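PDB 6U83: outer membrane associated protein, which probably anchors the outer membrane to peptidoglycan through the OmpA-like domain described here, and may also take part in porin activity. Local coordinates for residues Leu60-Tyr66 against Arg158-Ala164; Ala100-Gln104 against His153-Pro157; Glu23-Val27 against Leu170-Asn174; Pro29-Cys35 against Ala47-Ile51; Asp54-Tyr59 against Ala164-Leu170. All blocks are in the same frame, centred on the assembly; numbering follows the deposited sequence.

Contact 1: Leu60-Tyr66 against Arg158-Ala164; sequences LDTKFAY and RNQRVEA. With DAL (D-alanine), chain D.
The Phe-64 ring turns its edge to segment 158-164: Arg-161 CA lies in the ring plane, 4.0 Å from CD1, and Gln-160 O is near that plane, while Val-162 CG2 reaches CE1 obliquely at 3.7 Å. This ring lies where an antiparallel strand pair of the OmpA-like domain ends. Tyr-66 takes Gln-160 OE1 at its ring edge and the D-alanine methyl obliquely. Arg-161 NE donates in its guanidinium plane to Glu-163 OE2 in a salt bridge, meeting it from above the carboxylate plane; NH1 donates to Asn-159 O, and Tyr-99 adds a cation-pi contact. Leu-60, Thr-62, Val-162 and Ala-164, small or branched, share the face covered by helices 73-89 and 110-130; Val-162 and Ala-164 also touch Val-96 and Val-94 of the adjoining strand 94-98. The other face bears charge. There Lys-63, bent at chi2 (-92°), brings NZ to Arg-158 O at 2.8 Å; Asn-40 O accepts from it too, and Asp-61 OD2 makes a weak salt bridge. Beyond the strands, the extended Gln-160 reaches the ligand: OE1 bonds Ser-101 OG, CG lies 3.2 Å from D-alanine OXT, and NE2 donates within its amide plane to Phe-64 O at 2.9 Å.

Contact 2: Ala100-Gln104 against His153-Pro157; sequences ASQGQ and HKSDP. With DAL (D-alanine), chain D.
Ahead of Ser-101, whose CB rests 3.5 Å from Lys-154 O, Ala-100 sets its small methyl against the D-alanine carboxylate, CB to OXT 3.2 Å. Ser-101 then serves both sides. Its backbone N donates to D-alanine OXT at 3.0 Å, and its O meets the ligand amino group at a distance so short that the exact value is doubtful. With chi1 at 62°, OG stands between the backbone N and the carbonyl carbon, taking a weak bond from the ligand nitrogen; Gln-160 is its partner outside. This is part of the pocket of the OmpA-like domain, to which Asp-67, Asn-113 and Arg-120 also contribute hydrogen bonds, consistent with the peptidoglycan-binding site of related domains. Gln-102 N next donates to Lys-154 O at 3.0 Å, coming from well above the carbonyl plane, and Asn-159 ND2 adds a weak bond to the same oxygen. The extended side chains of Gln-102 and Lys-154 run alongside each other in the same direction, OE1 3.6 Å from CD. Gln-102 O touches Ser-155 CB at 3.1 Å. Gly-103, lacking a side chain, passes Ser-155 with CA 4.3 Å from CB. There a type I turn from His-153 to Asp-156 is closed by Asp-156 N donating to His-153 O and reinforced by Ser-155 N donating in the imidazole plane to His-153 ND1 (3.0 Å, 165°), while Asp-156 salt-bridges Arg-158.

Contact 3: Glu23-Val27 against Leu170-Asn174; sequences ESKYV and LKEAN
Tyr-26 and Glu-172 face each other as a non-hydrogen-bonded antiparallel pair, and their side chains run alongside in the same direction. The ring approaches the aliphatic part of the glutamate obliquely, CE1 3.4 Å from CG, with ring and carboxylate planes only 16° apart. A tyrosine suits this spot because its ring carbons give Glu-172 CG an apolar neighbour. At the ring edge, near its plane, lies the carbonyl of Leu-170, its O 3.3 Å from CD1; CB of Leu-170 also makes apolar contact with CD1. Further along, Ala-173 CB sits 3.9 Å from Lys-25 CG, so that the methylenes of the lysine are used while its ammonium leads away. Val-27, with CG1 placed between its backbone N and carbonyl carbon (chi1 62°), brings that methyl to 3.4 Å from Lys-171 O. The CD2 methyl of Leu-170 meets Val-27 O at 3.5 Å.

Two backbone bonds hold these side chains in position: Ala-173 N donates to Lys-25 O at 2.7 Å, and Val-27 N to Lys-171 O at 2.9 Å, both close to linear with the acceptor carbonyl. Farther out, Asp-22 OD1 accepts from Ser-24 N just before the strand. Most of these residues are exposed and touch crystal neighbours, which may influence their conformation. The arrangement is a short, weakly bonded antiparallel strand pair that zips the N-terminal arm of the fragment to its C-terminal tail, at the far end of the domain's sheet.

Contact 4: Pro29-Cys35 against Ala47-Ile51; sequences PAGIKQC and ACYTI
Tyr-49 O is met by two groups of segment 29-35: Cys-35 N donates to it at 2.9 Å with an N-H...O angle of 163°, and Gln-34 CA adds a CA-H...O contact at 3.3 Å. On the other side of Gln-34, Lys-33 O accepts from Tyr-49 N at 3.0 Å. The two bonds embrace Gln-34 in the way of a parallel strand pairing, which brings CA and CB of Gln-34 over the Tyr-49 ring. Gln-34 CA stands over the ring centre, and CB makes a CH-pi contact with the same ring, 3.9 Å from the centroid. Tyr-49 reaches beneath this backbone because chi1 (69°) sets CG between its own N and carbonyl carbon. Ile-32 O lies at the ring edge, 3.1 Å from CE2, while Pro-29 crosses the tyrosine at about a right angle, CG to CD2 4.0 Å.

Ile-32 pushes CG2 onto the opposing backbone, 3.4 Å from Cys-48 CA, a fitting role for a branched residue that also packs on Val-58 and on helix 73-89. A type II turn from Pro-29 to Ile-32 leads into it; Gly-31 occupies the third position with a positive phi, which a residue without a side chain adopts easily. Farther along, Cys-35 SG and Cys-48 SG form a disulfide of 2.1 Å with a relaxed chi3 near 90°. The whole is a short parallel strand at the sheet's edge, stapled by a disulfide to the first strand of a beta hairpin, 46-52 with 55-63.

Contact 5: Asp54-Tyr59 against Ala164-Leu170; sequences DDVTVY and ASVSAPL
Val-56 and Leu-170 cross at about a right angle, methyl against methyl, with CG1 of the valine 3.8 Å from CD2 of the leucine. Chi1 of Val-56 (62°) turns CG1 over the partner strand, where it also lies 3.3 Å from Ala-168 O. On this same face Val-58 and Val-166 form a hydrogen-bonded pair, and Val-56 faces Ala-168, whose small methyl lies beside the valine. Phe-82 and Phe-85 of helix 73-89 cover the valines of strand 55-59, so beta-branched residues, which favour extended backbone, here also supply the apolar surface on which the helix packs.

The opposite face is polar. Thr-57 and Ser-167 are a non-hydrogen-bonded pair with CA atoms 4.3 Å apart, and each places its hydroxyl anti to its carbonyl carbon. The two oxygens thus meet, OG1 to OG 2.9 Å, in a hydrogen bond either could donate. Next along, Tyr-59 leans obliquely toward Ser-165, CD2 3.6 Å from CB, while its ring also meets Phe-39.

The backbone ladder is regular: Val-56 N donates to Ala-168 O at 2.9 Å, Val-58 N to Val-166 O at 3.0 Å, and Leu-170 N closes the end on Asp-54 O. The chemistry implies an amphipathic strand pair, in which the backbone bonds fix the spacing, the aliphatic face adheres to a helix, and one hydroxyl pair, Thr-57 and Ser-167, links the strands on the more exposed face.

Contacts 1, 5 and 3 follow one another along the long strand 161-172. Contacts 1 and 5 pair it with strand 55-63, their centres about 20 Å apart and Ala-164 common to both; contact 3, its centre about 15 Å from that of contact 5, adds strand 26-27. Contact 4 adds strand 33-34 in parallel to 46-52, the neighbour of 55-63; its centre is about 9 Å from that of contact 5, and it closes before any of contacts 1, 2 and 5 opens. Contact 2 lies in loops at the ligand end, its centre about 12 Å from that of contact 1 and about 43 Å from that of contact 3. The central pairing thus joins a D-alanine pocket to the first modelled residues and the C-terminus.

Contact 1: Leu60-Tyr66 against Arg158-Ala164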
# COMPACT_ATOMS: atom_id res chain seq x y z
N LEU A 60 2.03 -0.15 2.77
CA LEU A 60 1.79 -1.08 1.68
C LEU A 60 2.18 -0.40 0.38
O LEU A 60 1.69 0.69 0.07
CB LEU A 60 0.32 -1.48 1.64
CG LEU A 60 -0.14 -2.34 0.47
CD1 LEU A 60 0.06 -3.78 0.81
CD2 LEU A 60 -1.60 -2.04 0.16
N ASP A 61 3.08 -1.04 -0.37
CA ASP A 61 3.48 -0.56 -1.69
C ASP A 61 3.35 -1.75 -2.65
O ASP A 61 4.26 -2.56 -2.77
CB ASP A 61 4.89 0.03 -1.68
CG ASP A 61 5.23 0.74 -2.97
OD1 ASP A 61 4.47 0.60 -3.94
OD2 ASP A 61 6.25 1.45 -3.03
N THR A 62 2.19 -1.84 -3.30
CA THR A 62 1.91 -2.87 -4.28
C THR A 62 2.21 -2.34 -5.67
O THR A 62 1.75 -1.25 -6.04
CB THR A 62 0.44 -3.30 -4.19
OG1 THR A 62 0.20 -3.95 -2.93
CG2 THR A 62 0.07 -4.22 -5.31
N LYS A 63 2.99 -3.09 -6.44
CA LYS A 63 3.44 -2.68 -7.76
C LYS A 63 2.63 -3.38 -8.84
O LYS A 63 2.05 -4.45 -8.62
CB LYS A 63 4.92 -2.99 -7.95
CG LYS A 63 5.80 -2.43 -6.86
CD LYS A 63 6.31 -1.06 -7.19
CE LYS A 63 6.60 -0.32 -5.92
NZ LYS A 63 7.25 0.98 -6.18
N PHE A 64 2.61 -2.77 -10.03
CA PHE A 64 1.85 -3.27 -11.17
C PHE A 64 2.69 -3.25 -12.43
O PHE A 64 3.51 -2.34 -12.64
CB PHE A 64 0.59 -2.40 -11.43
CG PHE A 64 -0.47 -2.52 -10.38
CD1 PHE A 64 -0.41 -1.75 -9.23
CD2 PHE A 64 -1.55 -3.38 -10.56
CE1 PHE A 64 -1.41 -1.82 -8.28
CE2 PHE A 64 -2.56 -3.45 -9.60
CZ PHE A 64 -2.48 -2.68 -8.45
N ALA A 65 2.47 -4.23 -13.30
CA ALA A 65 3.09 -4.21 -14.61
C ALA A 65 2.50 -3.09 -15.48
O ALA A 65 1.43 -2.54 -15.21
CB ALA A 65 2.92 -5.56 -15.31
N TYR A 66 3.21 -2.79 -16.56
CA TYR A 66 2.88 -1.66 -17.41
C TYR A 66 1.47 -1.80 -17.98
O TYR A 66 1.12 -2.81 -18.59
CB TYR A 66 3.93 -1.58 -18.52
CG TYR A 66 3.65 -0.53 -19.57
CD1 TYR A 66 3.97 0.80 -19.34
CD2 TYR A 66 3.04 -0.87 -20.77
CE1 TYR A 66 3.71 1.76 -20.28
CE2 TYR A 66 2.77 0.10 -21.74
CZ TYR A 66 3.10 1.41 -21.48
OH TYR A 66 2.85 2.39 -22.42
N ARG A 158 8.43 1.59 -11.21
CA ARG A 158 8.14 1.61 -9.79
C ARG A 158 7.07 2.64 -9.43
O ARG A 158 6.46 2.54 -8.36
CB ARG A 158 9.42 1.87 -9.00
CG ARG A 158 10.26 0.63 -8.80
CD ARG A 158 11.61 0.97 -8.20
NE ARG A 158 12.42 1.77 -9.12
CZ ARG A 158 13.71 2.04 -8.93
NH1 ARG A 158 14.37 2.78 -9.82
NH2 ARG A 158 14.34 1.58 -7.86
N ASN A 159 6.82 3.64 -10.28
CA ASN A 159 5.72 4.56 -10.02
C ASN A 159 4.36 3.91 -10.22
O ASN A 159 3.36 4.41 -9.68
CB ASN A 159 5.87 5.78 -10.93
CG ASN A 159 7.01 6.66 -10.51
OD1 ASN A 159 7.17 6.96 -9.33
ND2 ASN A 159 7.83 7.08 -11.47
N GLN A 160 4.31 2.80 -10.96
CA GLN A 160 3.08 2.06 -11.25
C GLN A 160 2.70 1.24 -10.02
O GLN A 160 3.14 0.10 -9.85
CB GLN A 160 3.32 1.16 -12.46
CG GLN A 160 3.70 1.91 -13.74
CD GLN A 160 4.42 1.03 -14.76
OE1 GLN A 160 4.83 1.50 -15.82
NE2 GLN A 160 4.57 -0.27 -14.45
N ARG A 161 1.85 1.82 -9.14
CA ARG A 161 1.72 1.29 -7.79
C ARG A 161 0.46 1.78 -7.08
O ARG A 161 -0.17 2.76 -7.48
CB ARG A 161 2.93 1.67 -6.93
CG ARG A 161 2.77 3.06 -6.34
CD ARG A 161 4.09 3.78 -6.30
NE ARG A 161 4.04 5.06 -5.60
CZ ARG A 161 3.89 6.22 -6.23
NH1 ARG A 161 3.77 6.25 -7.55
NH2 ARG A 161 3.85 7.36 -5.54
N VAL A 162 0.14 1.08 -5.99
CA VAL A 162 -0.87 1.48 -5.01
C VAL A 162 -0.18 1.59 -3.66
O VAL A 162 0.64 0.74 -3.30
CB VAL A 162 -2.03 0.46 -4.95
CG1 VAL A 162 -2.75 0.57 -3.64
CG2 VAL A 162 -2.99 0.72 -6.06
N GLU A 163 -0.52 2.63 -2.91
CA GLU A 163 0.06 2.87 -1.59
C GLU A 163 -1.04 3.04 -0.55
O GLU A 163 -2.12 3.55 -0.85
CB GLU A 163 0.92 4.12 -1.56
CG GLU A 163 2.07 4.15 -2.53
CD GLU A 163 2.93 5.36 -2.30
OE1 GLU A 163 2.50 6.25 -1.52
OE2 GLU A 163 4.03 5.42 -2.89
N ALA A 164 -0.72 2.66 0.69
CA ALA A 164 -1.58 2.89 1.83
C ALA A 164 -0.75 2.78 3.10
O ALA A 164 0.25 2.05 3.13
CB ALA A 164 -2.74 1.90 1.88
N DAL D . 1.81 4.87 -17.43
CA DAL D . 1.78 3.42 -17.52
CB DAL D . 0.84 2.96 -18.65
C DAL D . 1.39 2.76 -16.19
O DAL D . 1.19 1.54 -16.17
OXT DAL D . 1.26 3.41 -15.14

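Contact 2: Ala100-Gln104 against His153-Pro157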
# COMPACT_ATOMS: atom_id res chain seq x y z
N ALA A 100 0.40 6.02 -11.30
CA ALA A 100 0.83 5.56 -12.60
C ALA A 100 2.20 6.16 -12.92
O ALA A 100 2.66 7.11 -12.28
CB ALA A 100 -0.21 5.91 -13.69
N SER A 101 2.87 5.56 -13.89
CA SER A 101 4.07 6.19 -14.43
C SER A 101 3.67 7.10 -15.59
O SER A 101 2.64 6.90 -16.24
CB SER A 101 5.07 5.14 -14.89
OG SER A 101 4.53 4.34 -15.94
N GLN A 102 4.49 8.10 -15.85
CA GLN A 102 4.27 8.94 -17.03
C GLN A 102 5.15 8.38 -18.14
O GLN A 102 6.36 8.60 -18.15
CB GLN A 102 4.60 10.41 -16.77
CG GLN A 102 4.37 11.23 -18.03
CD GLN A 102 4.71 12.69 -17.86
OE1 GLN A 102 5.32 13.08 -16.87
NE2 GLN A 102 4.33 13.51 -18.83
N GLY A 103 4.53 7.67 -19.08
CA GLY A 103 5.31 7.01 -20.11
C GLY A 103 5.73 7.92 -21.24
O GLY A 103 6.70 7.62 -21.94
N GLN A 104 5.02 9.02 -21.46
CA GLN A 104 5.26 9.87 -22.61
C GLN A 104 5.35 11.32 -22.18
O GLN A 104 4.69 11.75 -21.22
CB GLN A 104 4.18 9.66 -23.71
CG GLN A 104 4.18 8.22 -24.24
CD GLN A 104 3.42 8.05 -25.54
OE1 GLN A 104 3.25 6.93 -26.03
NE2 GLN A 104 2.96 9.16 -26.11
N HIS A 153 13.07 8.48 -12.35
CA HIS A 153 12.41 9.11 -13.49
C HIS A 153 10.91 8.87 -13.40
O HIS A 153 10.45 7.88 -12.82
CB HIS A 153 12.98 8.56 -14.80
CG HIS A 153 12.63 9.36 -16.01
ND1 HIS A 153 11.42 9.23 -16.67
CD2 HIS A 153 13.34 10.28 -16.71
CE1 HIS A 153 11.40 10.05 -17.71
NE2 HIS A 153 12.55 10.70 -17.75
N LYS A 154 10.13 9.80 -13.95
CA LYS A 154 8.68 9.68 -13.88
C LYS A 154 8.14 8.47 -14.63
O LYS A 154 7.03 8.01 -14.35
CB LYS A 154 8.03 10.95 -14.42
CG LYS A 154 8.42 12.21 -13.67
CD LYS A 154 7.85 13.44 -14.36
CE LYS A 154 7.75 14.62 -13.42
NZ LYS A 154 6.95 15.71 -14.06
N SER A 155 8.89 7.94 -15.60
CA SER A 155 8.45 6.80 -16.38
C SER A 155 8.90 5.47 -15.78
O SER A 155 8.72 4.42 -16.41
CB SER A 155 8.98 6.92 -17.80
OG SER A 155 10.39 7.05 -17.79
N ASP A 156 9.48 5.50 -14.59
CA ASP A 156 9.98 4.29 -13.97
C ASP A 156 8.81 3.39 -13.60
O ASP A 156 7.83 3.87 -13.04
CB ASP A 156 10.80 4.69 -12.73
CG ASP A 156 11.55 3.53 -12.11
OD1 ASP A 156 10.89 2.59 -11.62
OD2 ASP A 156 12.80 3.57 -12.10
N PRO A 157 8.86 2.09 -13.91
CA PRO A 157 7.74 1.21 -13.53
C PRO A 157 7.48 1.18 -12.04
O PRO A 157 6.39 0.76 -11.62
CB PRO A 157 8.18 -0.17 -14.04
CG PRO A 157 9.28 0.10 -15.00
CD PRO A 157 9.97 1.32 -14.50
N DAL D . 1.81 4.87 -17.43
CA DAL D . 1.78 3.42 -17.52
CB DAL D . 0.84 2.96 -18.65
C DAL D . 1.39 2.76 -16.19
O DAL D . 1.19 1.54 -16.17
OXT DAL D . 1.26 3.41 -15.14

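Contact 3: Glu23-Val27 against Leu170-Asn174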
# COMPACT_ATOMS: atom_id res chain seq x y z
N GLU A 23 7.27 -5.30 32.90
CA GLU A 23 7.20 -6.67 32.43
C GLU A 23 6.41 -6.81 31.14
O GLU A 23 6.52 -7.86 30.48
CB GLU A 23 6.59 -7.54 33.55
CG GLU A 23 6.16 -8.95 33.20
CD GLU A 23 4.94 -9.37 33.99
OE1 GLU A 23 4.79 -8.93 35.16
OE2 GLU A 23 4.11 -10.14 33.45
N SER A 24 5.67 -5.78 30.72
CA SER A 24 4.79 -5.88 29.56
C SER A 24 5.58 -6.09 28.27
O SER A 24 6.56 -5.39 28.01
CB SER A 24 3.91 -4.63 29.44
OG SER A 24 4.67 -3.44 29.31
N LYS A 25 5.15 -7.07 27.48
CA LYS A 25 5.79 -7.41 26.22
C LYS A 25 4.82 -7.12 25.07
O LYS A 25 3.69 -7.61 25.08
CB LYS A 25 6.25 -8.87 26.21
CG LYS A 25 5.30 -9.84 26.91
CD LYS A 25 6.04 -11.06 27.47
CE LYS A 25 5.08 -12.05 28.13
NZ LYS A 25 5.79 -13.07 28.97
N TYR A 26 5.27 -6.33 24.11
CA TYR A 26 4.46 -5.95 22.96
C TYR A 26 4.84 -6.79 21.74
O TYR A 26 5.99 -7.20 21.58
CB TYR A 26 4.63 -4.45 22.65
CG TYR A 26 4.15 -3.55 23.77
CD1 TYR A 26 2.84 -3.10 23.81
CD2 TYR A 26 5.01 -3.15 24.78
CE1 TYR A 26 2.39 -2.27 24.83
CE2 TYR A 26 4.57 -2.32 25.81
CZ TYR A 26 3.26 -1.88 25.84
OH TYR A 26 2.82 -1.06 26.86
N VAL A 27 3.86 -7.03 20.87
CA VAL A 27 3.99 -7.92 19.73
C VAL A 27 3.79 -7.12 18.44
O VAL A 27 2.93 -6.24 18.37
CB VAL A 27 3.00 -9.10 19.84
CG1 VAL A 27 1.55 -8.61 19.82
CG2 VAL A 27 3.23 -10.13 18.74
N LEU A 170 0.88 -0.38 19.63
CA LEU A 170 1.42 -1.73 19.66
C LEU A 170 0.66 -2.57 20.68
O LEU A 170 0.41 -2.13 21.80
CB LEU A 170 2.91 -1.71 20.00
CG LEU A 170 3.81 -1.63 18.77
CD1 LEU A 170 5.26 -1.49 19.18
CD2 LEU A 170 3.60 -2.87 17.91
N LYS A 171 0.29 -3.78 20.27
CA LYS A 171 -0.55 -4.64 21.09
C LYS A 171 0.30 -5.39 22.12
O LYS A 171 1.40 -5.85 21.83
CB LYS A 171 -1.29 -5.64 20.20
CG LYS A 171 -2.07 -5.00 19.04
CD LYS A 171 -3.34 -4.30 19.53
CE LYS A 171 -3.96 -3.44 18.44
NZ LYS A 171 -5.26 -2.84 18.87
N GLU A 172 -0.23 -5.49 23.34
CA GLU A 172 0.42 -6.29 24.38
C GLU A 172 0.23 -7.77 24.09
O GLU A 172 -0.82 -8.20 23.62
CB GLU A 172 -0.13 -5.93 25.75
CG GLU A 172 0.50 -4.69 26.37
CD GLU A 172 -0.27 -4.16 27.57
OE1 GLU A 172 -1.51 -4.09 27.50
OE2 GLU A 172 0.37 -3.81 28.59
N ALA A 173 1.27 -8.57 24.38
CA ALA A 173 1.28 -9.96 23.96
C ALA A 173 0.25 -10.78 24.73
O ALA A 173 0.12 -10.65 25.95
CB ALA A 173 2.68 -10.55 24.14
N ASN A 174 -0.47 -11.64 24.01
CA ASN A 174 -1.49 -12.50 24.60
C ASN A 174 -1.81 -13.68 23.68
O ASN A 174 -1.17 -14.74 23.74
CB ASN A 174 -2.76 -11.70 24.91
CG ASN A 174 -3.45 -11.18 23.65
OD1 ASN A 174 -2.82 -11.05 22.59
ND2 ASN A 174 -4.73 -10.86 23.77

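Contact 4: Pro29-Cys35 against Ala47-Ile51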
# COMPACT_ATOMS: atom_id res chain seq x y z
N PRO A 29 3.41 -6.61 14.05
CA PRO A 29 2.39 -7.06 13.10
C PRO A 29 2.80 -8.34 12.38
O PRO A 29 3.93 -8.48 11.91
CB PRO A 29 2.26 -5.88 12.13
CG PRO A 29 3.36 -4.93 12.46
CD PRO A 29 3.74 -5.19 13.88
N ALA A 30 1.85 -9.27 12.29
CA ALA A 30 2.12 -10.62 11.79
C ALA A 30 2.55 -10.60 10.33
O ALA A 30 1.86 -10.04 9.47
CB ALA A 30 0.89 -11.50 11.96
N GLY A 31 3.67 -11.25 10.04
CA GLY A 31 4.12 -11.40 8.68
C GLY A 31 4.71 -10.17 8.04
O GLY A 31 4.99 -10.19 6.84
N ILE A 32 4.92 -9.10 8.80
CA ILE A 32 5.41 -7.83 8.28
C ILE A 32 6.74 -7.51 8.95
O ILE A 32 6.86 -7.59 10.18
CB ILE A 32 4.40 -6.71 8.53
CG1 ILE A 32 3.02 -7.12 8.01
CG2 ILE A 32 4.87 -5.47 7.87
CD1 ILE A 32 1.87 -6.23 8.50
N LYS A 33 7.73 -7.13 8.16
CA LYS A 33 9.06 -6.83 8.67
C LYS A 33 9.29 -5.32 8.67
O LYS A 33 8.58 -4.58 7.99
CB LYS A 33 10.14 -7.52 7.83
CG LYS A 33 9.81 -8.98 7.49
CD LYS A 33 9.47 -9.79 8.74
CE LYS A 33 9.58 -11.30 8.51
NZ LYS A 33 10.44 -11.93 9.56
N GLN A 34 10.28 -4.88 9.44
CA GLN A 34 10.54 -3.45 9.55
C GLN A 34 11.03 -2.88 8.23
O GLN A 34 11.80 -3.53 7.51
CB GLN A 34 11.57 -3.20 10.65
CG GLN A 34 11.89 -1.73 10.86
CD GLN A 34 12.98 -1.52 11.89
OE1 GLN A 34 14.15 -1.74 11.61
NE2 GLN A 34 12.59 -1.11 13.09
N CYS A 35 10.58 -1.67 7.90
CA CYS A 35 10.96 -1.05 6.64
C CYS A 35 12.46 -0.77 6.60
O CYS A 35 13.02 -0.22 7.55
CB CYS A 35 10.19 0.26 6.42
SG CYS A 35 8.39 0.14 6.22
N ALA A 47 4.96 -4.87 2.11
CA ALA A 47 4.31 -4.30 3.28
C ALA A 47 5.33 -4.34 4.41
O ALA A 47 5.90 -5.40 4.70
CB ALA A 47 3.04 -5.06 3.65
N CYS A 48 5.58 -3.19 5.04
CA CYS A 48 6.57 -3.13 6.11
C CYS A 48 6.07 -2.17 7.20
O CYS A 48 5.07 -1.46 7.03
CB CYS A 48 7.95 -2.75 5.55
SG CYS A 48 8.06 -1.17 4.66
N TYR A 49 6.76 -2.18 8.36
CA TYR A 49 6.36 -1.37 9.50
C TYR A 49 7.49 -0.46 9.97
O TYR A 49 8.67 -0.80 9.83
CB TYR A 49 5.88 -2.24 10.71
CG TYR A 49 6.96 -3.05 11.39
CD1 TYR A 49 7.83 -2.47 12.32
CD2 TYR A 49 7.12 -4.40 11.12
CE1 TYR A 49 8.82 -3.21 12.93
CE2 TYR A 49 8.11 -5.15 11.73
CZ TYR A 49 8.96 -4.55 12.63
OH TYR A 49 9.95 -5.28 13.24
N THR A 50 7.13 0.68 10.55
CA THR A 50 8.04 1.46 11.38
C THR A 50 7.41 1.66 12.75
O THR A 50 6.18 1.65 12.89
CB THR A 50 8.39 2.83 10.80
OG1 THR A 50 7.27 3.72 10.99
CG2 THR A 50 8.70 2.73 9.33
N ILE A 51 8.25 1.84 13.75
CA ILE A 51 7.80 2.13 15.10
C ILE A 51 8.22 3.54 15.44
O ILE A 51 9.34 3.97 15.10
CB ILE A 51 8.36 1.11 16.11
CG1 ILE A 51 7.97 -0.31 15.71
CG2 ILE A 51 7.86 1.42 17.51
CD1 ILE A 51 8.85 -1.37 16.38

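Contact 5: Asp54-Tyr59 against Ala164-Leu170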
# COMPACT_ATOMS: atom_id res chain seq x y z
N ASP A 54 5.55 3.95 20.84
CA ASP A 54 4.80 2.71 21.04
C ASP A 54 3.71 2.55 19.99
O ASP A 54 2.93 1.59 20.07
CB ASP A 54 4.20 2.67 22.45
CG ASP A 54 5.06 1.89 23.45
OD1 ASP A 54 4.82 0.67 23.63
OD2 ASP A 54 5.97 2.49 24.07
N ASP A 55 3.64 3.46 19.03
CA ASP A 55 2.72 3.36 17.90
C ASP A 55 3.45 2.77 16.71
O ASP A 55 4.57 3.19 16.38
CB ASP A 55 2.14 4.73 17.54
CG ASP A 55 1.43 5.41 18.70
OD1 ASP A 55 0.78 6.46 18.46
OD2 ASP A 55 1.54 4.93 19.85
N VAL A 56 2.82 1.81 16.05
CA VAL A 56 3.38 1.16 14.87
C VAL A 56 2.62 1.66 13.65
O VAL A 56 1.42 1.94 13.73
CB VAL A 56 3.35 -0.38 14.99
CG1 VAL A 56 1.93 -0.90 15.11
CG2 VAL A 56 4.08 -1.03 13.83
N THR A 57 3.33 1.82 12.53
CA THR A 57 2.74 2.22 11.27
C THR A 57 3.14 1.22 10.21
O THR A 57 4.33 0.94 10.04
CB THR A 57 3.18 3.63 10.85
OG1 THR A 57 2.87 4.55 11.90
CG2 THR A 57 2.47 4.05 9.57
N VAL A 58 2.15 0.68 9.50
CA VAL A 58 2.37 -0.31 8.45
C VAL A 58 2.14 0.37 7.11
O VAL A 58 1.16 1.09 6.93
CB VAL A 58 1.47 -1.54 8.63
CG1 VAL A 58 1.72 -2.54 7.51
CG2 VAL A 58 1.74 -2.21 9.96
N TYR A 59 3.07 0.16 6.19
CA TYR A 59 2.96 0.67 4.84
C TYR A 59 2.71 -0.47 3.87
O TYR A 59 3.13 -1.60 4.11
CB TYR A 59 4.22 1.41 4.41
CG TYR A 59 4.52 2.59 5.28
CD1 TYR A 59 5.21 2.44 6.47
CD2 TYR A 59 4.10 3.85 4.91
CE1 TYR A 59 5.49 3.53 7.26
CE2 TYR A 59 4.36 4.94 5.69
CZ TYR A 59 5.06 4.78 6.87
OH TYR A 59 5.32 5.88 7.65
N ALA A 164 -0.72 2.66 0.69
CA ALA A 164 -1.58 2.89 1.83
C ALA A 164 -0.75 2.78 3.10
O ALA A 164 0.25 2.05 3.13
CB ALA A 164 -2.74 1.90 1.88
N SER A 165 -1.17 3.50 4.15
CA SER A 165 -0.53 3.40 5.45
C SER A 165 -1.57 3.58 6.54
O SER A 165 -2.45 4.43 6.44
CB SER A 165 0.59 4.44 5.59
OG SER A 165 0.13 5.75 5.30
N VAL A 166 -1.46 2.75 7.59
CA VAL A 166 -2.32 2.84 8.76
C VAL A 166 -1.46 2.76 10.01
O VAL A 166 -0.35 2.21 9.99
CB VAL A 166 -3.40 1.74 8.76
CG1 VAL A 166 -4.38 1.96 7.61
CG2 VAL A 166 -2.76 0.38 8.62
N SER A 167 -1.96 3.31 11.11
CA SER A 167 -1.24 3.33 12.37
C SER A 167 -2.13 2.81 13.49
O SER A 167 -3.35 2.90 13.43
CB SER A 167 -0.76 4.74 12.74
OG SER A 167 0.09 5.23 11.72
N ALA A 168 -1.49 2.27 14.50
CA ALA A 168 -2.23 1.76 15.64
C ALA A 168 -1.25 1.56 16.78
O ALA A 168 -0.05 1.36 16.53
CB ALA A 168 -2.95 0.45 15.30
N PRO A 169 -1.69 1.62 18.03
CA PRO A 169 -0.79 1.30 19.14
C PRO A 169 -0.29 -0.14 19.04
O PRO A 169 -0.93 -1.00 18.44
CB PRO A 169 -1.67 1.52 20.37
CG PRO A 169 -2.73 2.50 19.92
CD PRO A 169 -2.99 2.14 18.49
N LEU A 170 0.88 -0.38 19.63
CA LEU A 170 1.42 -1.73 19.66
C LEU A 170 0.66 -2.57 20.68
O LEU A 170 0.41 -2.13 21.80
CB LEU A 170 2.91 -1.71 20.00
CG LEU A 170 3.81 -1.63 18.77
CD1 LEU A 170 5.26 -1.49 19.18
CD2 LEU A 170 3.60 -2.87 17.91